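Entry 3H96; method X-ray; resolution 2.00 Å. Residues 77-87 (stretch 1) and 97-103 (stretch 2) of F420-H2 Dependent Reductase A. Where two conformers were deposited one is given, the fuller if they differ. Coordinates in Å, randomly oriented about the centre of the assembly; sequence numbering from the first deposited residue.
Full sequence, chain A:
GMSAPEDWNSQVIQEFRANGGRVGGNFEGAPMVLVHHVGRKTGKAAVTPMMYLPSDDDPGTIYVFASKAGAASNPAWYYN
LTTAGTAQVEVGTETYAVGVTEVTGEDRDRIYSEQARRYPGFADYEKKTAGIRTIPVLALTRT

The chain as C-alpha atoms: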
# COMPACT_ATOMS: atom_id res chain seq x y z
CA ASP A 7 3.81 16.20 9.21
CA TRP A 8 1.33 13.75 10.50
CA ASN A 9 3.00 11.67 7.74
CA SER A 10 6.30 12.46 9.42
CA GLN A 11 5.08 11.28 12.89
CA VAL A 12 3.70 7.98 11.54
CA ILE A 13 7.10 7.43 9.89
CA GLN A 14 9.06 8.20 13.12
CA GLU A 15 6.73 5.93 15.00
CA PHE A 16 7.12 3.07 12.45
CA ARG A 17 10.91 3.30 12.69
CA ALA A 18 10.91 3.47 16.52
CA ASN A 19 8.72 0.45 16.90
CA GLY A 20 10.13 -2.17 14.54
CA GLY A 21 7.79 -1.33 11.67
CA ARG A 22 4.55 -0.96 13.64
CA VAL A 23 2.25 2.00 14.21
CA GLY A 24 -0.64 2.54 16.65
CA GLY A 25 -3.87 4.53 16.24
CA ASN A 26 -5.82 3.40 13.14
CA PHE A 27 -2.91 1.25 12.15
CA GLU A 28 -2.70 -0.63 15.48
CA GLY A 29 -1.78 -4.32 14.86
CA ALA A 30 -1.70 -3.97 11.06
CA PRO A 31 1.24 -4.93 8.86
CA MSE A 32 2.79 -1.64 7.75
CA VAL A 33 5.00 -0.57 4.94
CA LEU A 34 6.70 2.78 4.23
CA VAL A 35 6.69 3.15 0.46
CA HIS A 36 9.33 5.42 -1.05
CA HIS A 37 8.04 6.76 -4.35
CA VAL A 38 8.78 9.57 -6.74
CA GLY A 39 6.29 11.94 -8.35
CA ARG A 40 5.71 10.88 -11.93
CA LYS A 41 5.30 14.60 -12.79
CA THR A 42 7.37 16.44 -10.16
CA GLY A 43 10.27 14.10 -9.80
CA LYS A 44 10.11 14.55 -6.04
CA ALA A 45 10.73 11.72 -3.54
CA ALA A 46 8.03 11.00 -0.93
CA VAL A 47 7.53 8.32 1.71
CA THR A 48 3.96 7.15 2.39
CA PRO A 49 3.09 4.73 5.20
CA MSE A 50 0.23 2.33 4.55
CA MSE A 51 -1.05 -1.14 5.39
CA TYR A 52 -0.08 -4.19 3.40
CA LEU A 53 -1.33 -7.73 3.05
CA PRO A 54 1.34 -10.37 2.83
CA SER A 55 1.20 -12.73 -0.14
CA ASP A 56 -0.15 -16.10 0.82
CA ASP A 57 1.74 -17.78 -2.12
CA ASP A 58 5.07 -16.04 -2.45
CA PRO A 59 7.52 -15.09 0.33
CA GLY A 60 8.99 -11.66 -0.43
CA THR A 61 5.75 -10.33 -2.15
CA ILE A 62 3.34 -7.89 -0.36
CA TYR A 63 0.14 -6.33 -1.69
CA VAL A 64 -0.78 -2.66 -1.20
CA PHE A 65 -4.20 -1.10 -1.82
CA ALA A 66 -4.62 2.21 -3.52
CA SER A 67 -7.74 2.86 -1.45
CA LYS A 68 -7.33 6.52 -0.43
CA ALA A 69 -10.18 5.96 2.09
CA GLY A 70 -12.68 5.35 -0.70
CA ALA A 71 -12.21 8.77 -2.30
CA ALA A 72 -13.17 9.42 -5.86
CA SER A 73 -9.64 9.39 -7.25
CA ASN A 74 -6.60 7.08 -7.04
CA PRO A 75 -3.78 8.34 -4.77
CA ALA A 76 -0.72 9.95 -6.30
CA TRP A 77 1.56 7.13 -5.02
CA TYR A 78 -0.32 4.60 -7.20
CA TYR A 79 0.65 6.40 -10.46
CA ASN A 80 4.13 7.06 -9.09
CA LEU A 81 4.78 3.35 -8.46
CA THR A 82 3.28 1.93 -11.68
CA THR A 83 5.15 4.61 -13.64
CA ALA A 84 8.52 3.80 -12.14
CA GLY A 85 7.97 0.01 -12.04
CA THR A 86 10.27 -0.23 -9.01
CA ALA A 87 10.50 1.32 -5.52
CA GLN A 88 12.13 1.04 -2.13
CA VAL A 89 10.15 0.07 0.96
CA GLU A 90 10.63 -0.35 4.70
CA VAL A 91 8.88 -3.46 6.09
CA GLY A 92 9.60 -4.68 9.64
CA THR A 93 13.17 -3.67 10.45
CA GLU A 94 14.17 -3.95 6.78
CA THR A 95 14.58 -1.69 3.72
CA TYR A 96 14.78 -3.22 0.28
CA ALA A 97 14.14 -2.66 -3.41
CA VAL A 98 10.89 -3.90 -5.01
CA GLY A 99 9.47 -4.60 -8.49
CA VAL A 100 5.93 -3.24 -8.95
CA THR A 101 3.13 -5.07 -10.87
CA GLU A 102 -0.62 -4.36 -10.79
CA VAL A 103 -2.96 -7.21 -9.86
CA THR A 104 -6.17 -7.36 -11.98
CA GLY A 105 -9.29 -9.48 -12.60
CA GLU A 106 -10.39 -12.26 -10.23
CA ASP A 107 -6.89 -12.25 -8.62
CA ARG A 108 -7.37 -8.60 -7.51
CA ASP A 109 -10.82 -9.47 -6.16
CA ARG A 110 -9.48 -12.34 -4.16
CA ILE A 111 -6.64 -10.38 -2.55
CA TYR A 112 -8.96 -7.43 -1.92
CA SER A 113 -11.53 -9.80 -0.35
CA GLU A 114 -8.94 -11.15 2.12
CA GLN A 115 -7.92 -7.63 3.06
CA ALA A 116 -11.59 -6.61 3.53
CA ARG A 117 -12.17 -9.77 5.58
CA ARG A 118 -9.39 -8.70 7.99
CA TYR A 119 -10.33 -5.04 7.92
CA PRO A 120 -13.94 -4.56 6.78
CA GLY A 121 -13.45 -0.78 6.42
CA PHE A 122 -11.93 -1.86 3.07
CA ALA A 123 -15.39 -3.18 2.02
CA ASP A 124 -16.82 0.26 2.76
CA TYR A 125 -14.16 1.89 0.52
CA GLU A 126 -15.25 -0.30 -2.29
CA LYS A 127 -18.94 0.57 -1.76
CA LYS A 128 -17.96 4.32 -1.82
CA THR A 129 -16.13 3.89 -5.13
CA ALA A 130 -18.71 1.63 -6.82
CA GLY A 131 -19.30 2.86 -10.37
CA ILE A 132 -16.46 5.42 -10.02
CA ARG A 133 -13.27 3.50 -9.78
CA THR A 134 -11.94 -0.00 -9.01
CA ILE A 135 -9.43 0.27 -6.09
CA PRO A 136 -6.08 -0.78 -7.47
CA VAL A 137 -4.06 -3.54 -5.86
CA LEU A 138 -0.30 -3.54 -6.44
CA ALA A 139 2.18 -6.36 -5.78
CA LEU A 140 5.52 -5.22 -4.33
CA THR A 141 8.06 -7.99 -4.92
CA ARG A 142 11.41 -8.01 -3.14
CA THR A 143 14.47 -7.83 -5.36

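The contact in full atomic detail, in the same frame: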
# COMPACT_ATOMS: atom_id res chain seq x y z
N TRP A 77 0.54 8.21 -5.07
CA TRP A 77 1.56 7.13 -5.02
C TRP A 77 1.34 5.95 -6.01
O TRP A 77 2.27 5.34 -6.54
CB TRP A 77 1.80 6.65 -3.60
CG TRP A 77 0.65 5.97 -2.91
CD1 TRP A 77 -0.22 6.53 -1.98
CD2 TRP A 77 0.24 4.61 -3.07
NE1 TRP A 77 -1.13 5.57 -1.56
CE2 TRP A 77 -0.88 4.40 -2.23
CE3 TRP A 77 0.70 3.54 -3.86
CZ2 TRP A 77 -1.49 3.18 -2.11
CZ3 TRP A 77 0.06 2.34 -3.78
CH2 TRP A 77 -1.03 2.15 -2.90
N TYR A 78 0.07 5.67 -6.30
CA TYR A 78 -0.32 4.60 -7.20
C TYR A 78 0.31 4.84 -8.57
O TYR A 78 1.02 3.97 -9.07
CB TYR A 78 -1.86 4.47 -7.27
CG TYR A 78 -2.32 3.69 -8.49
CD1 TYR A 78 -2.14 2.32 -8.58
CD2 TYR A 78 -2.90 4.36 -9.59
CE1 TYR A 78 -2.49 1.63 -9.74
CE2 TYR A 78 -3.26 3.66 -10.77
CZ TYR A 78 -3.06 2.30 -10.82
OH TYR A 78 -3.41 1.60 -11.92
N TYR A 79 0.12 6.05 -9.14
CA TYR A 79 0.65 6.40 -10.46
C TYR A 79 2.16 6.46 -10.38
O TYR A 79 2.86 6.15 -11.35
CB TYR A 79 0.10 7.78 -10.90
CG TYR A 79 -1.38 7.69 -11.13
CD1 TYR A 79 -1.89 7.00 -12.25
CD2 TYR A 79 -2.25 8.22 -10.23
CE1 TYR A 79 -3.25 6.89 -12.45
CE2 TYR A 79 -3.59 8.13 -10.40
CZ TYR A 79 -4.09 7.48 -11.51
OH TYR A 79 -5.43 7.33 -11.66
N ASN A 80 2.67 6.96 -9.24
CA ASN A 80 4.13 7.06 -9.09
C ASN A 80 4.78 5.68 -9.18
O ASN A 80 5.78 5.49 -9.89
CB ASN A 80 4.44 7.68 -7.74
CG ASN A 80 4.08 9.19 -7.69
OD1 ASN A 80 3.68 9.76 -8.69
ND2 ASN A 80 4.17 9.78 -6.54
N LEU A 81 4.22 4.71 -8.44
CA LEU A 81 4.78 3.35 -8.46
C LEU A 81 4.67 2.63 -9.82
O LEU A 81 5.68 2.11 -10.30
CB LEU A 81 4.18 2.50 -7.34
CG LEU A 81 4.51 2.89 -5.89
CD1 LEU A 81 3.95 1.81 -4.91
CD2 LEU A 81 6.03 2.94 -5.79
N THR A 82 3.49 2.67 -10.45
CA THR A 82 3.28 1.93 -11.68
C THR A 82 4.05 2.61 -12.82
O THR A 82 4.37 1.97 -13.83
CB THR A 82 1.81 1.89 -12.06
OG1 THR A 82 1.31 3.24 -12.22
CG2 THR A 82 0.98 1.05 -11.00
N THR A 83 4.31 3.91 -12.68
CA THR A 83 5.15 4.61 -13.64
C THR A 83 6.61 4.20 -13.49
O THR A 83 7.28 3.87 -14.49
CB THR A 83 5.03 6.13 -13.55
OG1 THR A 83 3.72 6.52 -13.99
CG2 THR A 83 6.09 6.77 -14.48
N ALA A 84 7.12 4.15 -12.28
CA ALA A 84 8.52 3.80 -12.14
C ALA A 84 8.76 2.28 -12.34
O ALA A 84 9.78 1.87 -12.90
CB ALA A 84 9.05 4.28 -10.78
N GLY A 85 7.79 1.46 -11.95
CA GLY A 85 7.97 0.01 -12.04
C GLY A 85 8.83 -0.60 -10.93
O GLY A 85 8.90 -1.82 -10.77
N THR A 86 9.47 0.23 -10.12
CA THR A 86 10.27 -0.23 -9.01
C THR A 86 10.24 0.85 -7.92
O THR A 86 9.96 2.00 -8.22
CB THR A 86 11.78 -0.47 -9.36
OG1 THR A 86 12.35 0.73 -9.86
CG2 THR A 86 11.97 -1.58 -10.38
N ALA A 87 10.57 0.46 -6.69
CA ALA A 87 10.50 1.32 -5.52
C ALA A 87 11.42 0.76 -4.42
O ALA A 87 12.03 -0.29 -4.61
CB ALA A 87 9.02 1.44 -4.97
N ALA A 97 14.69 -3.06 -2.12
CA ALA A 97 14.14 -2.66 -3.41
C ALA A 97 12.95 -3.59 -3.76
O ALA A 97 12.91 -4.76 -3.29
CB ALA A 97 15.29 -2.75 -4.49
N VAL A 98 11.98 -3.09 -4.55
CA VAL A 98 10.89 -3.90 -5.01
C VAL A 98 10.56 -3.64 -6.48
O VAL A 98 10.71 -2.48 -6.98
CB VAL A 98 9.64 -3.69 -4.12
CG1 VAL A 98 8.48 -4.11 -4.82
CG2 VAL A 98 9.75 -4.50 -2.79
N GLY A 99 10.12 -4.70 -7.17
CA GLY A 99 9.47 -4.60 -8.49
C GLY A 99 8.00 -4.37 -8.24
O GLY A 99 7.42 -4.93 -7.31
N VAL A 100 7.37 -3.50 -9.05
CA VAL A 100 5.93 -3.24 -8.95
C VAL A 100 5.15 -3.88 -10.11
O VAL A 100 5.52 -3.73 -11.26
CB VAL A 100 5.64 -1.68 -9.06
CG1 VAL A 100 4.14 -1.42 -8.96
CG2 VAL A 100 6.44 -0.86 -7.97
N THR A 101 4.04 -4.58 -9.82
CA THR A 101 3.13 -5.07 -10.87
C THR A 101 1.71 -4.81 -10.34
O THR A 101 1.52 -4.73 -9.14
CB THR A 101 3.33 -6.61 -11.15
OG1 THR A 101 3.40 -7.26 -9.90
CG2 THR A 101 4.71 -6.91 -11.85
N GLU A 102 0.73 -4.62 -11.21
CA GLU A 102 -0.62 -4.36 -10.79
C GLU A 102 -1.39 -5.66 -10.85
O GLU A 102 -1.28 -6.37 -11.84
CB GLU A 102 -1.25 -3.31 -11.71
CG GLU A 102 -2.58 -2.92 -11.12
CD GLU A 102 -3.17 -1.58 -11.54
OE1 GLU A 102 -2.50 -0.73 -12.19
OE2 GLU A 102 -4.36 -1.40 -11.18
N VAL A 103 -2.16 -5.99 -9.82
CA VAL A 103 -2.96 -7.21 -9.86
C VAL A 103 -4.35 -6.85 -10.40
O VAL A 103 -4.96 -5.87 -9.91
CB VAL A 103 -3.18 -7.84 -8.45
CG1 VAL A 103 -3.82 -9.19 -8.60
CG2 VAL A 103 -1.88 -7.98 -7.70

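A helix that turns through a single residue into a β-strand can pair with a neighbouring strand twice over, through backbone hydrogen bonds where the chain has become extended and through side chains where it is still helical. Residues 77-87 and 97-103 of this reductase illustrate the principle. The shortest polar contact lies at the helical end, where the hydroxyl of Tyr78 donates to the carboxylate of Glu102, with Tyr78 OH and Glu102 OE1 2.5 Å apart. The CA-to-CB bond of Tyr78 points sideways, but the end of its side chain, in the t rotamer, comes nearer; that of Glu102 points toward the other stretch, and with chi1 and chi2 both t the side chain extends to meet the hydroxyl. The carboxylate oxygen sits at the ring edge, near its plane, as suits a phenol donor.

At the other end the backbone does the work. Ala87 and Val98 form an antiparallel hydrogen-bonded pair: Ala87 N donates to Val98 O at 3.0 Å, and Val98 N returns a bond to Ala87 O at 2.8 Å. CA-H...O contacts supplement this pair, with Thr86 CA 3.1 Å from Val98 O and Ala97 CA 3.4 Å from Ala87 O. One step back, Thr86 faces Gly99 as a non-hydrogen-bonded pair, their CA atoms 4.5 Å apart.

Gly85 joins the two regimes. Its N still bonds to Leu81 O at 2.8 Å, as in the helix, whereas Gly85 O already accepts from Val100 N, also at 2.8 Å and nearly linear. The switch is made at a positive phi of 78°, at which a CB would be jammed against the carbonyl oxygen of Ala84; glycine avoids that conflict. Gly99 is a different case, since its position has room for a CB.

Between the polar ends, Val100 is the centre of the packing and has the largest area covered by the opposing stretch. Its CA-to-CB bond points toward that stretch; Val100 CG2 lies 4.1 Å from Leu81 CB and 3.9 Å from Thr86 N, while Val100 CG1 approaches Thr82 CA at 4.4 Å. A branched aliphatic side chain suits this place, since its two methyls reach both the helix and the start of the strand. Leu81 and Val98 are buried, as suits apolar residues, and the side chains of Val98 and Ala87 share one face of the sheet. Thr82 OG1 donates to Tyr78 O at 3.2 Å within the helix. Altogether 414 Å² is buried, counting both sides.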